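Local coordinates for arsenate Reductase (Corynebacterium glutamicum, PDB 3T38), which reduces arsenate to arsenite in a thioredoxin-dependent reaction, as part of the bacterium's resistance to arsenic, at residues Lys64-Ala69 / Asp148-Ala153; Arg113-Leu118 / Lys144-Asp149; Asp155-Met160 / Pro170-Leu175. All coordinates share one frame; numbering follows the deposited sequence.

How the contacts relate
Contacts 1 and 2 are buried and share Asp148 and Asp149, where the loop leading out of contact 2 enters helix 148-153. Contact 1 packs that helix on helix 55-73 through a salt bridge and small apolar side chains, with a bound dithiane at one end. Contact 2 fastens the preceding loop to edge strand 111-116, mostly by backbone bonds. Contact 3, on the opposite edge of the same parallel sheet, is only partly buried and is a regular strand pair. Lys172 of contact 3 ties back to the carbonyl oxygen of Arg152 in contact 1, and Asp65 of contact 1 makes a weak ion pair with Arg113 of contact 2.

Contact 1 of 3, residues Lys64-Ala69 / Asp148-Ala153; sequences KDRLHA and DDVIRA. With D1D ((4S,5S)-1,2-dithiane-4,5-diol), chain C.
Helical segments 64-69 and 148-153 pass with their axes 8.3 Å apart at an angle of 42°, and draw closest at Ala69 and Ala153. The pair joins helix 55-73, from the N-terminal helical part of the chain, to a helix of the low molecular weight tyrosine phosphatase fold. At the tight end only small side chains meet. Ala69 CB touches Val150 CG1 at 3.7 Å and lies equally close to Ala153 CB, which also rests against the carbonyl oxygen of Ala69.

At the other end a buried salt bridge takes over. The Arg66 and Asp149 side chains cross at about a right angle, with guanidinium and carboxylate planes 66° apart. Arg66 NE gives a bent bond to the syn lone pair of Asp149 OD2 (3.0 Å), and NH2 adds a weak one to the same oxygen. Asp149 CB points toward helix 64-69, and chi1 of 36° sets CG between the backbone N and the carbonyl carbon. Tyr37 OH also bonds to OD2, and Thr147 OG1 holds OD1; Ser41 OG accepts from Arg66 NH1. Glu40 of the second subunit accepts from the backbone N atoms of Asp148 and Asp149. Arg66 lines the dithiane pocket, its NH2 lying 3.3 Å from sulfur S4 of the ligand.

Contact 2 of 3, residues Arg113-Leu118 / Lys144-Asp149; sequences RSAGSL and KPLTDD
Gly116 and Pro145 form a single backbone bridge, held by two hydrogen bonds. Gly116 N donates to Lys144 O at 2.9 Å, and Leu146 N donates to Gly116 O at 2.7 Å. Pro145 CA makes a CA-H...O contact with the same Gly116 oxygen.

Lys144 doubles back over the strand. From CB, its CG stands between the backbone N and the carbonyl carbon (chi1 61°), and CG and CD both pass 3.6 Å from Ser114 O. Bends at chi3 and chi4 then curl the chain, with CE 4.1 Å from that oxygen. The tip, NZ, bonds to Ser114 O at 3.3 Å from well above the carbonyl plane. NZ also donates to Phe142 O and, weakly, to a water that accepts from Ser114 N; the Phe142 ring adds a cation-pi contact. Asn91 bonds to both partners, its OD1 accepting from Lys144 N and its ND2 meeting Ser114 OG.

Next along the strand, Ala115 CB is pressed tightly onto Leu146 CA at 3.5 Å and meets Leu146 CD1. The Leu146 side chain continues onto Leu85 and Ile87 of the neighbouring strand 83-88. The arrangement fastens a loop to the edge strand of the parallel sheet in a low molecular weight tyrosine phosphatase fold, just before the chain enters a helix whose first residues also touch the second subunit.

Contact 3 of 3, residues Asp155-Met160 / Pro170-Leu175; sequences DYVITM and PGKHYL
Strands 156-159 and 173-175 run parallel, with the axes of the short strands 4.8 Å apart, at one edge of the parallel sheet of the low molecular weight tyrosine phosphatase fold. Four nearly straight backbone bonds link them: His173 N to Asp155 O, Val157 N to His173 O, Leu175 N to Val157 O (3.0 Å), and Thr159 N to Leu175 O.

On one face, Tyr156, Ile158, His173 and Leu175 lie together. The Tyr156 and His173 side chains lie side by side, pointing the same way, their rings oblique with planes 38° apart; His173 CD2 sits 3.7 Å above the tyrosine plane, toward its rim. Leu175 CD2 approaches the edge of that tyrosine, while Leu175 CB packs on Ile158 CG1. On the other face Val157 CB and both its methyls meet the Tyr174 ring obliquely, around CD2 and CE2.

Outside this shell, helix 190-211 covers Tyr156 and Leu175 through Leu204, and Ser211 bonds to the Tyr156 hydroxyl. Strand 83-88 flanks segment 155-160, where Gln83 N donates to Asp155 OD2. Tyr169 N bonds to Tyr174 OH. A bend at chi4 (-63°) places Lys172 NZ, which besides Arg152 O bonds to the carbonyl oxygen of Ser154.

Contact 1 of 3, residues Lys64-Ala69 / Asp148-Ala153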
loop_
_atom_site.group_PDB
_atom_site.type_symbol
_atom_site.label_atom_id
_atom_site.label_comp_id
_atom_site.label_asym_id
_atom_site.label_seq_id
_atom_site.Cartn_x
_atom_site.Cartn_y
_atom_site.Cartn_z
ATOM N N LYS A 64 8.150 -9.963 6.116
ATOM C CA LYS A 64 8.941 -11.187 5.926
ATOM C C LYS A 64 8.383 -12.045 4.766
ATOM O O LYS A 64 9.145 -12.590 3.934
ATOM C CB LYS A 64 8.986 -12.019 7.221
ATOM C CG LYS A 64 9.891 -11.399 8.321
ATOM C CD LYS A 64 10.155 -12.314 9.489
ATOM C CE LYS A 64 11.197 -11.668 10.434
ATOM N NZ LYS A 64 11.435 -12.425 11.725
ATOM N N ASP A 65 7.047 -12.124 4.656
ATOM C CA ASP A 65 6.499 -12.865 3.556
ATOM C C ASP A 65 6.778 -12.149 2.261
ATOM O O ASP A 65 7.122 -12.786 1.249
ATOM C CB ASP A 65 4.998 -13.200 3.674
ATOM C CG ASP A 65 4.572 -14.263 2.561
ATOM O OD1 ASP A 65 5.477 -15.073 2.066
ATOM O OD2 ASP A 65 3.394 -14.284 2.149
ATOM N N ARG A 66 6.666 -10.824 2.279
ATOM C CA ARG A 66 6.936 -10.004 1.079
ATOM C C ARG A 66 8.398 -10.082 0.592
ATOM O O ARG A 66 8.670 -10.279 -0.596
ATOM C CB ARG A 66 6.521 -8.558 1.312
ATOM C CG ARG A 66 5.019 -8.346 1.220
ATOM C CD ARG A 66 4.690 -6.925 1.598
ATOM N NE ARG A 66 5.039 -6.067 0.464
ATOM C CZ ARG A 66 5.109 -4.744 0.511
ATOM N NH1 ARG A 66 4.957 -4.093 1.666
ATOM N NH2 ARG A 66 5.368 -4.074 -0.609
ATOM N N LEU A 67 9.327 -10.000 1.518
ATOM C CA LEU A 67 10.745 -10.157 1.153
ATOM C C LEU A 67 11.034 -11.512 0.557
ATOM O O LEU A 67 11.744 -11.579 -0.373
ATOM C CB LEU A 67 11.661 -9.882 2.342
ATOM C CG LEU A 67 11.710 -8.416 2.733
ATOM C CD1 LEU A 67 12.236 -8.252 4.202
ATOM C CD2 LEU A 67 12.598 -7.647 1.740
ATOM N N HIS A 68 10.428 -12.585 1.094
ATOM C CA HIS A 68 10.573 -13.942 0.529
ATOM C C HIS A 68 9.986 -13.988 -0.877
ATOM O O HIS A 68 10.652 -14.436 -1.788
ATOM C CB HIS A 68 9.952 -15.015 1.426
ATOM C CG HIS A 68 10.158 -16.420 0.917
ATOM N ND1 HIS A 68 11.322 -17.135 1.136
ATOM C CD2 HIS A 68 9.343 -17.243 0.200
ATOM C CE1 HIS A 68 11.226 -18.323 0.560
ATOM N NE2 HIS A 68 10.035 -18.414 -0.014
ATOM N N ALA A 69 8.756 -13.488 -1.058
ATOM C CA ALA A 69 8.200 -13.356 -2.388
ATOM C C ALA A 69 9.196 -12.640 -3.325
ATOM O O ALA A 69 9.495 -13.162 -4.400
ATOM C CB ALA A 69 6.862 -12.645 -2.379
ATOM N N ASP A 148 3.174 -5.657 -5.339
ATOM C CA ASP A 148 3.746 -6.121 -6.588
ATOM C C ASP A 148 4.670 -7.292 -6.340
ATOM O O ASP A 148 4.680 -8.216 -7.128
ATOM C CB ASP A 148 4.580 -4.979 -7.232
ATOM C CG ASP A 148 5.010 -5.298 -8.653
ATOM O OD1 ASP A 148 4.112 -5.367 -9.531
ATOM O OD2 ASP A 148 6.225 -5.426 -8.873
ATOM N N ASP A 149 5.445 -7.278 -5.251
ATOM C CA ASP A 149 6.411 -8.364 -5.039
ATOM C C ASP A 149 5.703 -9.739 -5.105
ATOM O O ASP A 149 6.214 -10.661 -5.722
ATOM C CB ASP A 149 7.150 -8.231 -3.710
ATOM C CG ASP A 149 6.273 -7.679 -2.614
ATOM O OD1 ASP A 149 5.022 -7.976 -2.536
ATOM O OD2 ASP A 149 6.804 -6.837 -1.882
ATOM N N VAL A 150 4.524 -9.868 -4.493
ATOM C CA VAL A 150 3.844 -11.170 -4.465
ATOM C C VAL A 150 3.227 -11.595 -5.788
ATOM O O VAL A 150 3.062 -12.795 -6.007
ATOM C CB VAL A 150 2.846 -11.340 -3.278
ATOM C CG1 VAL A 150 3.613 -11.001 -1.958
ATOM C CG2 VAL A 150 1.615 -10.451 -3.445
ATOM N N ILE A 151 2.933 -10.628 -6.663
ATOM C CA ILE A 151 2.505 -10.944 -7.974
ATOM C C ILE A 151 3.686 -11.496 -8.737
ATOM O O ILE A 151 3.586 -12.547 -9.360
ATOM C CB ILE A 151 1.890 -9.737 -8.707
ATOM C CG1 ILE A 151 0.621 -9.206 -7.976
ATOM C CG2 ILE A 151 1.511 -10.142 -10.153
ATOM C CD1 ILE A 151 0.250 -7.696 -8.437
ATOM N N ARG A 152 4.827 -10.828 -8.652
ATOM C CA ARG A 152 6.050 -11.253 -9.390
ATOM C C ARG A 152 6.505 -12.657 -8.992
ATOM O O ARG A 152 7.040 -13.441 -9.814
ATOM C CB ARG A 152 7.170 -10.281 -9.154
ATOM C CG ARG A 152 6.995 -8.921 -9.832
ATOM C CD ARG A 152 8.261 -8.076 -9.708
ATOM N NE ARG A 152 8.165 -6.746 -10.309
ATOM C CZ ARG A 152 8.798 -6.396 -11.423
ATOM N NH1 ARG A 152 9.555 -7.277 -12.092
ATOM N NH2 ARG A 152 8.645 -5.179 -11.897
ATOM N N ALA A 153 6.311 -12.975 -7.713
ATOM C CA ALA A 153 6.785 -14.277 -7.241
ATOM C C ALA A 153 5.829 -15.365 -7.769
ATOM O O ALA A 153 6.220 -16.484 -7.829
ATOM C CB ALA A 153 6.821 -14.281 -5.697
HETATM S S1 D1D C . 7.062 0.769 -1.046
HETATM C C1 D1D C . 8.778 1.268 -1.404
HETATM C C2 D1D C . 9.563 0.043 -1.702
HETATM O O2 D1D C . 10.885 0.403 -1.739
HETATM C C3 D1D C . 9.568 -0.827 -0.467
HETATM O O3 D1D C . 10.801 -1.372 -0.505
HETATM C C4 D1D C . 8.592 -1.971 -0.407
HETATM S S4 D1D C . 6.954 -1.277 -0.011
#

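Contact 2 of 3, residues Arg113-Leu118 / Lys144-Asp149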
loop_
_atom_site.group_PDB
_atom_site.type_symbol
_atom_site.label_atom_id
_atom_site.label_comp_id
_atom_site.label_asym_id
_atom_site.label_seq_id
_atom_site.Cartn_x
_atom_site.Cartn_y
_atom_site.Cartn_z
ATOM N N ARG A 113 -0.548 -17.383 -1.152
ATOM C CA ARG A 113 -0.729 -16.034 -0.638
ATOM C C ARG A 113 -2.075 -15.510 -0.966
ATOM O O ARG A 113 -2.725 -15.958 -1.936
ATOM C CB ARG A 113 0.285 -15.134 -1.262
ATOM C CG ARG A 113 1.656 -15.699 -1.102
ATOM C CD ARG A 113 2.720 -14.656 -1.380
ATOM N NE ARG A 113 4.070 -15.096 -0.980
ATOM C CZ ARG A 113 4.899 -15.805 -1.739
ATOM N NH1 ARG A 113 4.497 -16.276 -2.921
ATOM N NH2 ARG A 113 6.134 -16.095 -1.296
ATOM N N SER A 114 -2.527 -14.547 -0.164
ATOM C CA SER A 114 -3.723 -13.779 -0.565
ATOM C C SER A 114 -3.586 -12.264 -0.365
ATOM O O SER A 114 -2.682 -11.812 0.314
ATOM C CB SER A 114 -4.960 -14.286 0.198
ATOM O OG SER A 114 -4.793 -14.232 1.622
ATOM N N ALA A 115 -4.499 -11.469 -0.957
ATOM C CA ALA A 115 -4.418 -10.039 -0.782
ATOM C C ALA A 115 -5.692 -9.430 -1.265
ATOM O O ALA A 115 -6.497 -10.124 -1.896
ATOM C CB ALA A 115 -3.137 -9.434 -1.525
ATOM N N GLY A 116 -5.866 -8.142 -0.945
ATOM C CA GLY A 116 -7.072 -7.421 -1.271
ATOM C C GLY A 116 -6.728 -6.128 -1.978
ATOM O O GLY A 116 -5.606 -5.608 -1.827
ATOM N N SER A 117 -7.652 -5.661 -2.819
ATOM C CA SER A 117 -7.573 -4.306 -3.348
ATOM C C SER A 117 -7.947 -3.301 -2.226
ATOM O O SER A 117 -7.445 -2.172 -2.198
ATOM C CB SER A 117 -8.470 -4.144 -4.590
ATOM O OG SER A 117 -9.837 -4.334 -4.282
ATOM N N LEU A 118 -8.906 -3.662 -1.376
ATOM C CA LEU A 118 -9.387 -2.711 -0.367
ATOM C C LEU A 118 -9.578 -3.468 0.977
ATOM O O LEU A 118 -10.718 -3.757 1.421
ATOM C CB LEU A 118 -10.716 -2.090 -0.823
ATOM C CG LEU A 118 -10.827 -1.424 -2.200
ATOM C CD1 LEU A 118 -12.379 -1.055 -2.570
ATOM C CD2 LEU A 118 -9.893 -0.164 -2.394
ATOM N N LYS A 144 -4.762 -7.902 3.867
ATOM C CA LYS A 144 -3.536 -7.120 3.549
ATOM C C LYS A 144 -3.702 -6.635 2.131
ATOM O O LYS A 144 -4.325 -7.336 1.333
ATOM C CB LYS A 144 -2.293 -7.979 3.677
ATOM C CG LYS A 144 -2.197 -9.239 2.732
ATOM C CD LYS A 144 -1.223 -10.352 3.308
ATOM C CE LYS A 144 -1.972 -11.340 4.286
ATOM N NZ LYS A 144 -3.204 -11.858 3.562
ATOM N N PRO A 145 -3.103 -5.480 1.790
ATOM C CA PRO A 145 -3.258 -5.067 0.390
ATOM C C PRO A 145 -2.398 -5.840 -0.578
ATOM O O PRO A 145 -1.254 -6.249 -0.263
ATOM C CB PRO A 145 -2.764 -3.616 0.383
ATOM C CG PRO A 145 -1.629 -3.572 1.468
ATOM C CD PRO A 145 -2.071 -4.690 2.520
ATOM N N LEU A 146 -2.905 -5.949 -1.803
ATOM C CA LEU A 146 -2.095 -6.404 -2.927
ATOM C C LEU A 146 -0.799 -5.613 -3.089
ATOM O O LEU A 146 -0.800 -4.396 -3.067
ATOM C CB LEU A 146 -2.909 -6.271 -4.211
ATOM C CG LEU A 146 -2.287 -6.916 -5.436
ATOM C CD1 LEU A 146 -2.005 -8.478 -5.178
ATOM C CD2 LEU A 146 -3.323 -6.602 -6.568
ATOM N N THR A 147 0.293 -6.303 -3.287
ATOM C CA THR A 147 1.585 -5.626 -3.511
ATOM C C THR A 147 2.252 -6.335 -4.705
ATOM O O THR A 147 1.892 -7.439 -5.076
ATOM C CB THR A 147 2.500 -5.712 -2.291
ATOM O OG1 THR A 147 2.685 -7.089 -1.946
ATOM C CG2 THR A 147 1.940 -4.894 -1.037
ATOM N N ASP A 148 3.174 -5.657 -5.339
ATOM C CA ASP A 148 3.746 -6.121 -6.588
ATOM C C ASP A 148 4.670 -7.292 -6.340
ATOM O O ASP A 148 4.680 -8.216 -7.128
ATOM C CB ASP A 148 4.580 -4.979 -7.232
ATOM C CG ASP A 148 5.010 -5.298 -8.653
ATOM O OD1 ASP A 148 4.112 -5.367 -9.531
ATOM O OD2 ASP A 148 6.225 -5.426 -8.873
ATOM N N ASP A 149 5.445 -7.278 -5.251
ATOM C CA ASP A 149 6.411 -8.364 -5.039
ATOM C C ASP A 149 5.703 -9.739 -5.105
ATOM O O ASP A 149 6.214 -10.661 -5.722
ATOM C CB ASP A 149 7.150 -8.231 -3.710
ATOM C CG ASP A 149 6.273 -7.679 -2.614
ATOM O OD1 ASP A 149 5.022 -7.976 -2.536
ATOM O OD2 ASP A 149 6.804 -6.837 -1.882
HETATM O O HOH W 1 -1.240 -14.083 2.291
#

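Contact 3 of 3, residues Asp155-Met160 / Pro170-Leu175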
loop_
_atom_site.group_PDB
_atom_site.type_symbol
_atom_site.label_atom_id
_atom_site.label_comp_id
_atom_site.label_asym_id
_atom_site.label_seq_id
_atom_site.Cartn_x
_atom_site.Cartn_y
_atom_site.Cartn_z
ATOM N N ASP A 155 3.399 -18.107 -9.532
ATOM C CA ASP A 155 3.229 -18.897 -10.791
ATOM C C ASP A 155 1.744 -18.914 -11.232
ATOM O O ASP A 155 1.459 -19.083 -12.388
ATOM C CB ASP A 155 3.724 -20.341 -10.625
ATOM C CG ASP A 155 5.183 -20.417 -10.219
ATOM O OD1 ASP A 155 6.050 -20.167 -11.079
ATOM O OD2 ASP A 155 5.491 -20.684 -9.034
ATOM N N TYR A 156 0.814 -18.764 -10.286
ATOM C CA TYR A 156 -0.634 -18.718 -10.548
ATOM C C TYR A 156 -1.191 -17.493 -9.840
ATOM O O TYR A 156 -0.896 -17.285 -8.661
ATOM C CB TYR A 156 -1.351 -19.946 -9.955
ATOM C CG TYR A 156 -1.026 -21.252 -10.624
ATOM C CD1 TYR A 156 0.188 -21.891 -10.360
ATOM C CD2 TYR A 156 -1.910 -21.830 -11.566
ATOM C CE1 TYR A 156 0.538 -23.085 -10.988
ATOM C CE2 TYR A 156 -1.577 -23.077 -12.222
ATOM C CZ TYR A 156 -0.332 -23.682 -11.925
ATOM O OH TYR A 156 0.049 -24.875 -12.509
ATOM N N VAL A 157 -2.012 -16.695 -10.523
ATOM C CA VAL A 157 -2.622 -15.541 -9.875
ATOM C C VAL A 157 -4.089 -15.686 -10.127
ATOM O O VAL A 157 -4.499 -15.704 -11.287
ATOM C CB VAL A 157 -2.146 -14.176 -10.504
ATOM C CG1 VAL A 157 -2.976 -13.004 -9.958
ATOM C CG2 VAL A 157 -0.616 -13.926 -10.332
ATOM N N ILE A 158 -4.878 -15.805 -9.058
ATOM C CA ILE A 158 -6.323 -16.082 -9.190
ATOM C C ILE A 158 -7.095 -14.925 -8.641
ATOM O O ILE A 158 -7.010 -14.598 -7.495
ATOM C CB ILE A 158 -6.805 -17.420 -8.509
ATOM C CG1 ILE A 158 -6.131 -18.650 -9.129
ATOM C CG2 ILE A 158 -8.291 -17.636 -8.660
ATOM C CD1 ILE A 158 -4.744 -18.911 -8.616
ATOM N N THR A 159 -7.911 -14.395 -9.498
ATOM C CA THR A 159 -8.702 -13.214 -9.319
ATOM C C THR A 159 -10.150 -13.571 -8.945
ATOM O O THR A 159 -10.722 -14.474 -9.526
ATOM C CB THR A 159 -8.610 -12.446 -10.687
ATOM O OG1 THR A 159 -7.689 -11.355 -10.487
ATOM C CG2 THR A 159 -9.910 -12.002 -11.210
HETATM N N MSE A 160 -10.706 -12.890 -7.942
HETATM C CA MSE A 160 -12.034 -13.235 -7.413
HETATM C C MSE A 160 -12.920 -11.971 -7.169
HETATM O O MSE A 160 -13.448 -11.743 -6.065
HETATM C CB MSE A 160 -11.867 -14.063 -6.127
HETATM C CG MSE A 160 -10.675 -15.011 -6.200
HETATM SE SE MSE A 160 -10.525 -16.157 -4.595
HETATM C CE MSE A 160 -12.203 -17.159 -4.711
ATOM N N PRO A 170 4.082 -11.573 -17.827
ATOM C CA PRO A 170 4.319 -12.863 -18.530
ATOM C C PRO A 170 4.991 -13.896 -17.633
ATOM O O PRO A 170 5.657 -13.519 -16.652
ATOM C CB PRO A 170 5.258 -12.492 -19.687
ATOM C CG PRO A 170 5.830 -11.204 -19.318
ATOM C CD PRO A 170 4.847 -10.471 -18.439
ATOM N N GLY A 171 4.840 -15.170 -17.983
ATOM C CA GLY A 171 5.503 -16.271 -17.277
ATOM C C GLY A 171 4.597 -16.869 -16.216
ATOM O O GLY A 171 5.069 -17.587 -15.331
ATOM N N LYS A 172 3.291 -16.578 -16.297
ATOM C CA LYS A 172 2.360 -16.869 -15.229
ATOM C C LYS A 172 0.971 -17.298 -15.722
ATOM O O LYS A 172 0.502 -16.812 -16.751
ATOM C CB LYS A 172 2.162 -15.612 -14.362
ATOM C CG LYS A 172 3.404 -15.034 -13.731
ATOM C CD LYS A 172 3.109 -13.814 -12.832
ATOM C CE LYS A 172 4.477 -13.093 -12.525
ATOM N NZ LYS A 172 5.302 -14.043 -11.777
ATOM N N HIS A 173 0.291 -18.117 -14.908
ATOM C CA HIS A 173 -1.137 -18.467 -15.114
ATOM C C HIS A 173 -2.097 -17.512 -14.418
ATOM O O HIS A 173 -2.220 -17.522 -13.223
ATOM C CB HIS A 173 -1.414 -19.959 -14.745
ATOM C CG HIS A 173 -0.432 -20.881 -15.377
ATOM N ND1 HIS A 173 -0.434 -21.137 -16.728
ATOM C CD2 HIS A 173 0.657 -21.517 -14.874
ATOM C CE1 HIS A 173 0.587 -21.920 -17.030
ATOM N NE2 HIS A 173 1.263 -22.168 -15.921
ATOM N N TYR A 174 -2.734 -16.656 -15.186
ATOM C CA TYR A 174 -3.812 -15.815 -14.684
ATOM C C TYR A 174 -5.175 -16.520 -14.878
ATOM O O TYR A 174 -5.605 -16.822 -15.997
ATOM C CB TYR A 174 -3.772 -14.436 -15.366
ATOM C CG TYR A 174 -2.627 -13.569 -14.893
ATOM C CD1 TYR A 174 -1.346 -13.678 -15.440
ATOM C CD2 TYR A 174 -2.829 -12.638 -13.882
ATOM C CE1 TYR A 174 -0.294 -12.856 -14.983
ATOM C CE2 TYR A 174 -1.806 -11.814 -13.431
ATOM C CZ TYR A 174 -0.538 -11.943 -13.979
ATOM O OH TYR A 174 0.450 -11.119 -13.490
ATOM N N LEU A 175 -5.822 -16.767 -13.759
ATOM C CA LEU A 175 -7.116 -17.410 -13.689
ATOM C C LEU A 175 -8.104 -16.386 -13.087
ATOM O O LEU A 175 -7.733 -15.627 -12.175
ATOM C CB LEU A 175 -7.019 -18.683 -12.794
ATOM C CG LEU A 175 -6.678 -20.133 -13.261
ATOM C CD1 LEU A 175 -5.820 -20.300 -14.529
ATOM C CD2 LEU A 175 -6.143 -21.026 -12.122
#